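Local coordinates for protein diaminopropionate ammonia-lyase (Escherichia coli, PDB 4D9I) that uses pyridoxal 5'-phosphate to eliminate ammonia from both L- and D-2,3-diaminopropionate, giving pyruvate and two ammonium ions, at residues H254-E259 against A306-S311. Residues are numbered along the deposited sequence; the frame is centred on the assembly and turned at random.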
ATOM      1  N   HIS B 254     -12.768  22.725  14.275  1.00 31.62           N
ATOM      2  CA  HIS B 254     -13.716  21.631  14.347  1.00 31.25           C
ATOM      3  C   HIS B 254     -12.963  20.381  14.703  1.00 28.98           C
ATOM      4  O   HIS B 254     -12.376  19.731  13.846  1.00 27.45           O
ATOM      5  CB  HIS B 254     -14.493  21.481  13.041  1.00 31.71           C
ATOM      6  CG  HIS B 254     -15.644  20.510  13.137  1.00 32.28           C
ATOM      7  ND1 HIS B 254     -16.888  20.834  12.769  1.00 34.06           N
ATOM      8  CD2 HIS B 254     -15.696  19.186  13.593  1.00 31.17           C
ATOM      9  CE1 HIS B 254     -17.703  19.779  12.966  1.00 34.33           C
ATOM     10  NE2 HIS B 254     -16.976  18.778  13.487  1.00 32.56           N
ATOM     11  N   SER B 255     -12.943  20.070  15.994  1.00 28.93           N
ATOM     12  CA  SER B 255     -12.161  18.953  16.484  1.00 27.16           C
ATOM     13  C   SER B 255     -13.038  17.735  16.659  1.00 27.27           C
ATOM     14  O   SER B 255     -14.134  17.813  17.220  1.00 28.93           O
ATOM     15  CB  SER B 255     -11.475  19.305  17.817  1.00 27.35           C
ATOM     16  OG  SER B 255     -12.424  19.731  18.773  1.00 29.09           O
ATOM     17  N   ILE B 256     -12.518  16.604  16.211  1.00 25.71           N
ATOM     18  CA  ILE B 256     -13.231  15.352  16.242  1.00 26.08           C
ATOM     19  C   ILE B 256     -12.356  14.327  16.963  1.00 25.08           C
ATOM     20  O   ILE B 256     -11.258  14.021  16.515  1.00 23.81           O
ATOM     21  CB  ILE B 256     -13.553  14.846  14.807  1.00 25.69           C
ATOM     22  CG1 ILE B 256     -14.403  15.875  14.041  1.00 26.98           C
ATOM     23  CG2 ILE B 256     -14.317  13.548  14.875  1.00 26.39           C
ATOM     24  CD1 ILE B 256     -14.234  15.799  12.532  1.00 26.27           C
ATOM     25  N   ILE B 257     -12.878  13.796  18.061  1.00 26.04           N
ATOM     26  CA  ILE B 257     -12.207  12.764  18.862  1.00 25.49           C
ATOM     27  C   ILE B 257     -12.674  11.405  18.349  1.00 25.73           C
ATOM     28  O   ILE B 257     -13.882  11.184  18.146  1.00 27.26           O
ATOM     29  CB  ILE B 257     -12.569  12.924  20.351  1.00 26.83           C
ATOM     30  CG1 ILE B 257     -12.483  14.403  20.776  1.00 27.18           C
ATOM     31  CG2 ILE B 257     -11.696  12.032  21.234  1.00 26.30           C
ATOM     32  CD1 ILE B 257     -11.161  15.095  20.471  1.00 25.59           C
ATOM     33  N   VAL B 258     -11.715  10.514  18.105  1.00 24.38           N
ATOM     34  CA  VAL B 258     -12.008   9.236  17.500  1.00 24.88           C
ATOM     35  C   VAL B 258     -11.649   8.055  18.409  1.00 25.45           C
ATOM     36  O   VAL B 258     -10.507   7.924  18.855  1.00 24.43           O
ATOM     37  CB  VAL B 258     -11.262   9.111  16.144  1.00 23.46           C
ATOM     38  CG1 VAL B 258     -11.621   7.797  15.470  1.00 24.14           C
ATOM     39  CG2 VAL B 258     -11.625  10.289  15.261  1.00 23.06           C
ATOM     40  N   GLU B 259     -12.622   7.184  18.642  1.00 27.44           N
ATOM     41  CA  GLU B 259     -12.421   5.993  19.448  1.00 29.01           C
ATOM     42  C   GLU B 259     -13.039   4.742  18.830  1.00 30.83           C
ATOM     43  O   GLU B 259     -14.089   4.811  18.207  1.00 32.00           O
ATOM     44  CB  GLU B 259     -13.010   6.176  20.857  1.00 30.61           C
ATOM     45  CG  GLU B 259     -12.318   7.218  21.698  1.00 29.67           C
ATOM     46  CD  GLU B 259     -12.991   7.375  23.040  1.00 31.69           C
ATOM     47  OE1 GLU B 259     -14.194   7.724  23.065  1.00 33.61           O
ATOM     48  OE2 GLU B 259     -12.328   7.123  24.060  1.00 31.55           O
ATOM     49  N   ALA B 306     -13.748  20.006  22.668  1.00 34.85           N
ATOM     50  CA  ALA B 306     -13.970  19.105  21.523  1.00 32.63           C
ATOM     51  C   ALA B 306     -15.304  19.394  20.837  1.00 33.59           C
ATOM     52  O   ALA B 306     -16.307  19.636  21.495  1.00 35.44           O
ATOM     53  CB  ALA B 306     -13.914  17.654  21.962  1.00 32.10           C
ATOM     54  N   THR B 307     -15.330  19.350  19.510  1.00 32.13           N
ATOM     55  CA  THR B 307     -16.567  19.659  18.803  1.00 33.21           C
ATOM     56  C   THR B 307     -17.462  18.425  18.764  1.00 33.46           C
ATOM     57  O   THR B 307     -18.658  18.509  19.037  1.00 35.31           O
ATOM     58  CB  THR B 307     -16.307  20.180  17.373  1.00 32.22           C
ATOM     59  OG1 THR B 307     -15.220  21.119  17.399  1.00 31.72           O
ATOM     60  CG2 THR B 307     -17.573  20.859  16.812  1.00 34.24           C
ATOM     61  N   GLN B 308     -16.859  17.280  18.457  1.00 31.66           N
ATOM     62  CA  GLN B 308     -17.582  16.036  18.284  1.00 31.97           C
ATOM     63  C   GLN B 308     -16.797  14.832  18.775  1.00 30.86           C
ATOM     64  O   GLN B 308     -15.570  14.835  18.796  1.00 29.08           O
ATOM     65  CB  GLN B 308     -17.930  15.839  16.804  1.00 31.40           C
ATOM     66  CG  GLN B 308     -19.163  16.610  16.362  1.00 33.41           C
ATOM     67  CD  GLN B 308     -19.279  16.715  14.854  1.00 32.72           C
ATOM     68  OE1 GLN B 308     -18.316  16.459  14.125  1.00 31.10           O
ATOM     69  NE2 GLN B 308     -20.449  17.100  14.377  1.00 34.37           N
ATOM     70  N   PHE B 309     -17.527  13.798  19.164  1.00 32.16           N
ATOM     71  CA  PHE B 309     -16.933  12.516  19.503  1.00 31.72           C
ATOM     72  C   PHE B 309     -17.404  11.485  18.490  1.00 31.57           C
ATOM     73  O   PHE B 309     -18.572  11.485  18.121  1.00 33.01           O
ATOM     74  CB  PHE B 309     -17.375  12.099  20.897  1.00 33.76           C
ATOM     75  CG  PHE B 309     -17.161  13.157  21.939  1.00 34.58           C
ATOM     76  CD1 PHE B 309     -18.242  13.797  22.527  1.00 36.97           C
ATOM     77  CD2 PHE B 309     -15.876  13.518  22.325  1.00 33.31           C
ATOM     78  CE1 PHE B 309     -18.053  14.775  23.500  1.00 38.24           C
ATOM     79  CE2 PHE B 309     -15.681  14.500  23.293  1.00 34.30           C
ATOM     80  CZ  PHE B 309     -16.765  15.126  23.872  1.00 36.65           C
ATOM     81  N   ILE B 310     -16.494  10.619  18.050  1.00 30.11           N
ATOM     82  CA  ILE B 310     -16.836   9.509  17.158  1.00 30.16           C
ATOM     83  C   ILE B 310     -16.520   8.163  17.814  1.00 31.08           C
ATOM     84  O   ILE B 310     -15.437   7.970  18.376  1.00 30.36           O
ATOM     85  CB  ILE B 310     -16.113   9.602  15.793  1.00 27.89           C
ATOM     86  CG1 ILE B 310     -16.739  10.710  14.936  1.00 27.85           C
ATOM     87  CG2 ILE B 310     -16.180   8.266  15.041  1.00 27.85           C
ATOM     88  CD1 ILE B 310     -16.084  10.941  13.588  1.00 25.79           C
ATOM     89  N   SER B 311     -17.494   7.261  17.759  1.00 33.33           N
ATOM     90  CA  SER B 311     -17.318   5.861  18.113  1.00 34.71           C
ATOM     91  C   SER B 311     -17.384   5.046  16.835  1.00 34.43           C
ATOM     92  O   SER B 311     -18.403   5.049  16.142  1.00 35.44           O
ATOM     93  CB  SER B 311     -18.415   5.403  19.068  1.00 38.05           C
ATOM     94  OG  SER B 311     -18.315   4.013  19.324  1.00 39.35           O
TER
HETATM   95  O   HOH W   1     -14.681   9.503  20.853  1.00 30.16           O
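The backbone N-H of Thr-307 is shared by two oxygens of Ser-255: N lies 3.0 Å from OG of Ser-255 and also makes a weak bond to its carbonyl O. OG gets there because it sits between the backbone N and the carbonyl carbon of its own residue (chi1 56°). Thr-307 answers in kind, its OG1 accepting a hydrogen bond from N of Ser-255 at 2.9 Å. Ser-255 O also takes N of Gln-308, and from there the two strands run parallel: Ile-257 N bonds to Gln-308 O, Ile-310 N to Ile-257 O at 2.7 Å, and Glu-259 N to Ile-310 O.

His-254 closes the start of the pair. CG2 of Thr-307 stands over the ring centre in a CH-pi contact, while NE2 of His-254 reaches OE1 of Gln-308 at 2.8 Å. That bond is fairly straight at hydrogen and lies in the imidazole plane, yet the donor stands well above the plane of the amide, which is turned 72° from the ring. NE2 of Gln-308 is held by Asp-12 and the carbonyl of Lys-362.

On the sheet face shared with Gln-308, CG2 of Ile-256 presses on CD1 of Ile-310, tight at 3.4 Å. On the other, CG1 of Ile-257 touches both CB of Ala-306 and CD2 of Phe-309. A water lies 2.9 Å from OE1 of Glu-259 and 3.0 Å from O of Ile-310; the same carboxylate receives the backbone N-H groups of Ile-266 and Tyr-267.

These are neighbouring strands of the larger sheet in this fold type II enzyme, with strand 226-230 beyond 254-260 and strand 8-12 antiparallel beyond 308-312. Helices 338-352 and 356-363 cover the Ile-256 and Ile-310 face, and helix 265-272 packs against Phe-309.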